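Local coordinates for 3-chlorocatechol 1,2-dioxygenase (Rhodococcus opacus, PDB 2BOY), which cleaves the aromatic ring of 3-chlorocatechol between its two hydroxyl-bearing carbons, using molecular oxygen and a ferric iron, at the interface of chains A and B. Residues are numbered along the deposited sequence; one frame, centred on the assembly and turned at random. Chains: chain A/B, 3-chlorocatechol 1,2-dioxygenase.

Contact 1: the interface of chains A and B. Residues chain A 17, 20-21, 24, 26; chain B 9, 12-13.
Helix 3-24 of chain A, with A:Val26 just past its end, packs antiparallel against helix 3-24 of chain B, where B:Met13 meets A:Val20. Both helices belong to the N-terminal helical region of the catechol 1,2-dioxygenase branch of the intradiol family, which typically serves for dimerisation. B:Met13 reaches across with an extended chain (chi2 -178°). Its terminal methyl CE lies 3.8 Å from A:Val20 CG1. The same methyl touches A:Ile21 CG1 from another side. A:Ile17 CG2 is 3.9 Å from B:Met13 CE, and the two side chains cross nearly at right angles. The thioether end is thus bordered by three aliphatic side chains of one helix face. The other methyl of A:Val20, CG2, rests on B:Lys12 CB at 3.9 Å. From there the lysine chain runs out extended to A:Glu24. B:Lys12 NZ donates a short hydrogen bond of 2.5 Å to carboxylate oxygen A:Glu24 OE2, and the pair is also a salt bridge. The amine arrives nearly in line with the C-O bond of OE2. A:Glu24 bends at chi2 (-85°), and its aliphatic stem lies alongside B:Ile9, running the opposite way. A:Glu24 CB and B:Ile9 CG1 are 3.7 Å apart. B:Ile9 also turns its CD1 and CG2 methyls to A:Val26 CG2, with CD1 at 4.0 Å. A:Val26 also helps line the pocket of a bound phospholipid, which may have been carried through purification.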
# COMPACT_ATOMS: atom_id res chain seq x y z
N ILE A 17 -10.81 1.52 4.84
CA ILE A 17 -10.64 0.52 3.78
C ILE A 17 -11.53 -0.69 4.09
O ILE A 17 -12.18 -1.23 3.20
CB ILE A 17 -9.18 0.13 3.69
CG1 ILE A 17 -8.41 1.27 2.98
CG2 ILE A 17 -9.01 -1.17 2.93
CD1 ILE A 17 -6.99 1.21 3.29
N VAL A 20 -15.17 -0.12 3.13
CA VAL A 20 -15.34 -0.32 1.70
C VAL A 20 -15.38 -1.82 1.33
O VAL A 20 -16.17 -2.24 0.48
CB VAL A 20 -14.21 0.40 0.88
CG1 VAL A 20 -14.33 0.04 -0.61
CG2 VAL A 20 -14.32 1.91 1.07
N ILE A 21 -14.48 -2.61 1.91
CA ILE A 21 -14.52 -4.05 1.68
C ILE A 21 -15.91 -4.62 2.00
O ILE A 21 -16.47 -5.39 1.24
CB ILE A 21 -13.44 -4.78 2.53
CG1 ILE A 21 -12.06 -4.53 1.91
CG2 ILE A 21 -13.80 -6.29 2.67
CD1 ILE A 21 -10.89 -4.98 2.76
N GLU A 24 -18.71 -3.02 -0.46
CA GLU A 24 -18.61 -3.53 -1.82
C GLU A 24 -18.52 -5.05 -1.96
O GLU A 24 -18.48 -5.54 -3.08
CB GLU A 24 -17.46 -2.85 -2.58
CG GLU A 24 -17.63 -1.35 -2.62
CD GLU A 24 -18.52 -0.90 -3.76
OE1 GLU A 24 -18.71 -1.66 -4.77
OE2 GLU A 24 -19.02 0.24 -3.66
N VAL A 26 -16.01 -7.08 -1.30
CA VAL A 26 -14.77 -7.43 -1.97
C VAL A 26 -14.51 -8.91 -1.68
O VAL A 26 -14.68 -9.34 -0.54
CB VAL A 26 -13.63 -6.50 -1.49
CG1 VAL A 26 -12.28 -6.95 -2.03
CG2 VAL A 26 -13.95 -5.01 -1.85
N ILE B 9 -14.38 0.58 -6.20
CA ILE B 9 -13.75 0.12 -4.96
C ILE B 9 -12.45 0.89 -4.70
O ILE B 9 -12.27 1.45 -3.63
CB ILE B 9 -13.46 -1.39 -5.04
CG1 ILE B 9 -14.78 -2.21 -5.10
CG2 ILE B 9 -12.60 -1.84 -3.86
CD1 ILE B 9 -14.53 -3.66 -5.54
N LYS B 12 -13.01 4.69 -3.94
CA LYS B 12 -13.52 4.98 -2.59
C LYS B 12 -12.40 4.86 -1.57
O LYS B 12 -12.35 5.63 -0.60
CB LYS B 12 -14.64 3.97 -2.23
CG LYS B 12 -16.02 4.35 -2.78
CD LYS B 12 -16.97 3.16 -2.65
CE LYS B 12 -18.30 3.43 -3.34
NZ LYS B 12 -19.39 2.54 -2.78
N MET B 13 -11.50 3.89 -1.77
CA MET B 13 -10.41 3.69 -0.82
C MET B 13 -9.39 4.83 -0.86
O MET B 13 -8.96 5.34 0.18
CB MET B 13 -9.70 2.34 -1.07
CG MET B 13 -10.57 1.12 -0.75
SD MET B 13 -9.67 -0.40 -1.01
CE MET B 13 -10.93 -1.65 -0.43

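Contact 2: the interface of chains A and B. Residues chain A 13, 17, 54-55; chain B 14, 17-18, 21.
A:Phe54 and A:Phe55, at the end of helix 47-54 and just beyond it, pack on B:Ile14, B:Ile17 and B:Asn18 of helix 3-24. Beside this pair, helix 3-24 of chain A brings A:Met13 to another flank of B:Ile17. One broad face of the chain B helix thus meets both elements of chain A in this part of the helical dimer interface.

The ring contact is of the CH-pi type. B:Ile14 CD1 lies over one face of the A:Phe54 ring, offset toward the rim, and is 3.5 Å from A:Phe54 CD1. B:Ile14 CG1 lies beside the backbone N (chi1 -69°), anti to the carbonyl carbon, and its extended continuation (chi2 174°) carries CD1 out to that face.

Apolar packing supplies most of the other contacts. B:Ile17 CG2 approaches A:Phe55 CE2 at 3.6 Å, while its CD1 lies near A:Phe55 CZ. B:Ile14 CG2 touches the same ring at CE2, 3.9 Å away. From helix 3-24 of chain A, the A:Met13 methyl CE reaches B:Ile17 CG2 at 3.9 Å and also touches B:Ile21 CG1. The branch CG2 of B:Ile17 thus packs against both the aromatic ring and the thioether. The CD1 methyls of A:Ile17 and B:Ile17 come near each other.

The polar contact is doubtful as modelled. Side-chain oxygen B:Asn18 OD1 is 3.0 Å from the backbone oxygen A:Phe54 O, and both can only accept. Exchanging the amide O and N would probably give a hydrogen bond to this carbonyl. As built, B:Asn18 ND2 meets the edge of the A:Phe55 ring in its plane, 3.2 Å from CD2, with amide and ring planes 60° apart.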
# COMPACT_ATOMS: atom_id res chain seq x y z
N MET A 13 -7.53 5.16 8.50
CA MET A 13 -7.29 4.64 7.12
C MET A 13 -7.74 3.17 7.01
O MET A 13 -8.53 2.80 6.11
CB MET A 13 -5.81 4.80 6.74
CG MET A 13 -5.44 6.30 6.58
SD MET A 13 -3.76 6.56 6.06
CE MET A 13 -3.73 8.42 5.95
N ILE A 17 -10.81 1.52 4.84
CA ILE A 17 -10.64 0.52 3.78
C ILE A 17 -11.53 -0.69 4.09
O ILE A 17 -12.18 -1.23 3.20
CB ILE A 17 -9.18 0.13 3.69
CG1 ILE A 17 -8.41 1.27 2.98
CG2 ILE A 17 -9.01 -1.17 2.93
CD1 ILE A 17 -6.99 1.21 3.29
N PHE A 54 -1.46 9.43 -6.48
CA PHE A 54 -2.75 9.38 -5.81
C PHE A 54 -2.88 10.15 -4.51
O PHE A 54 -3.99 10.53 -4.11
CB PHE A 54 -3.14 7.91 -5.57
CG PHE A 54 -3.50 7.19 -6.85
CD1 PHE A 54 -4.65 7.54 -7.53
CD2 PHE A 54 -2.66 6.23 -7.39
CE1 PHE A 54 -4.99 6.88 -8.73
CE2 PHE A 54 -2.97 5.60 -8.59
CZ PHE A 54 -4.15 5.92 -9.23
N PHE A 55 -1.75 10.37 -3.84
CA PHE A 55 -1.77 10.93 -2.48
C PHE A 55 -1.00 12.21 -2.28
O PHE A 55 -1.36 12.98 -1.39
CB PHE A 55 -1.32 9.91 -1.45
CG PHE A 55 -2.10 8.66 -1.50
CD1 PHE A 55 -1.52 7.50 -1.98
CD2 PHE A 55 -3.45 8.64 -1.12
CE1 PHE A 55 -2.28 6.31 -2.08
CE2 PHE A 55 -4.21 7.46 -1.22
CZ PHE A 55 -3.62 6.30 -1.71
N ILE B 14 -9.00 5.21 -2.06
CA ILE B 14 -8.08 6.34 -2.24
C ILE B 14 -8.73 7.60 -1.67
O ILE B 14 -8.10 8.34 -0.94
CB ILE B 14 -7.71 6.50 -3.74
CG1 ILE B 14 -6.83 5.31 -4.18
CG2 ILE B 14 -6.97 7.83 -3.98
CD1 ILE B 14 -6.53 5.26 -5.69
N ILE B 17 -8.61 7.59 2.18
CA ILE B 17 -7.27 7.90 2.66
C ILE B 17 -6.98 9.41 2.52
O ILE B 17 -6.50 10.05 3.48
CB ILE B 17 -6.22 7.05 1.95
CG1 ILE B 17 -6.39 5.56 2.33
CG2 ILE B 17 -4.81 7.52 2.31
CD1 ILE B 17 -5.70 4.64 1.32
N ASN B 18 -7.26 9.99 1.35
CA ASN B 18 -7.05 11.43 1.24
C ASN B 18 -7.90 12.26 2.22
O ASN B 18 -7.48 13.31 2.67
CB ASN B 18 -7.25 11.92 -0.22
CG ASN B 18 -6.13 11.43 -1.14
OD1 ASN B 18 -6.36 11.05 -2.29
ND2 ASN B 18 -4.93 11.42 -0.63
N ILE B 21 -5.86 12.25 5.45
CA ILE B 21 -4.70 13.13 5.28
C ILE B 21 -5.13 14.59 5.53
O ILE B 21 -4.42 15.34 6.22
CB ILE B 21 -4.08 12.99 3.85
CG1 ILE B 21 -3.28 11.69 3.73
CG2 ILE B 21 -3.21 14.22 3.49
CD1 ILE B 21 -2.87 11.34 2.30

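Contact 1 and contact 2 are neighbours in one two-fold interface, with the centres of their C-alpha atoms about 12 Å apart. They share A:Ile17, and helix 3-24 of both chains runs through each. Contact 1 uses the later part of this helix in chain A and the earlier part in chain B, as antiparallel packing requires. Contact 2 adds the end of helix 47-54. Each contact has a twin with the chains exchanged, so the pattern occurs twice. Together they suggest that the N-terminal helices join the two subunits of a family-type dimer, leaving the catalytic beta domains on the outside.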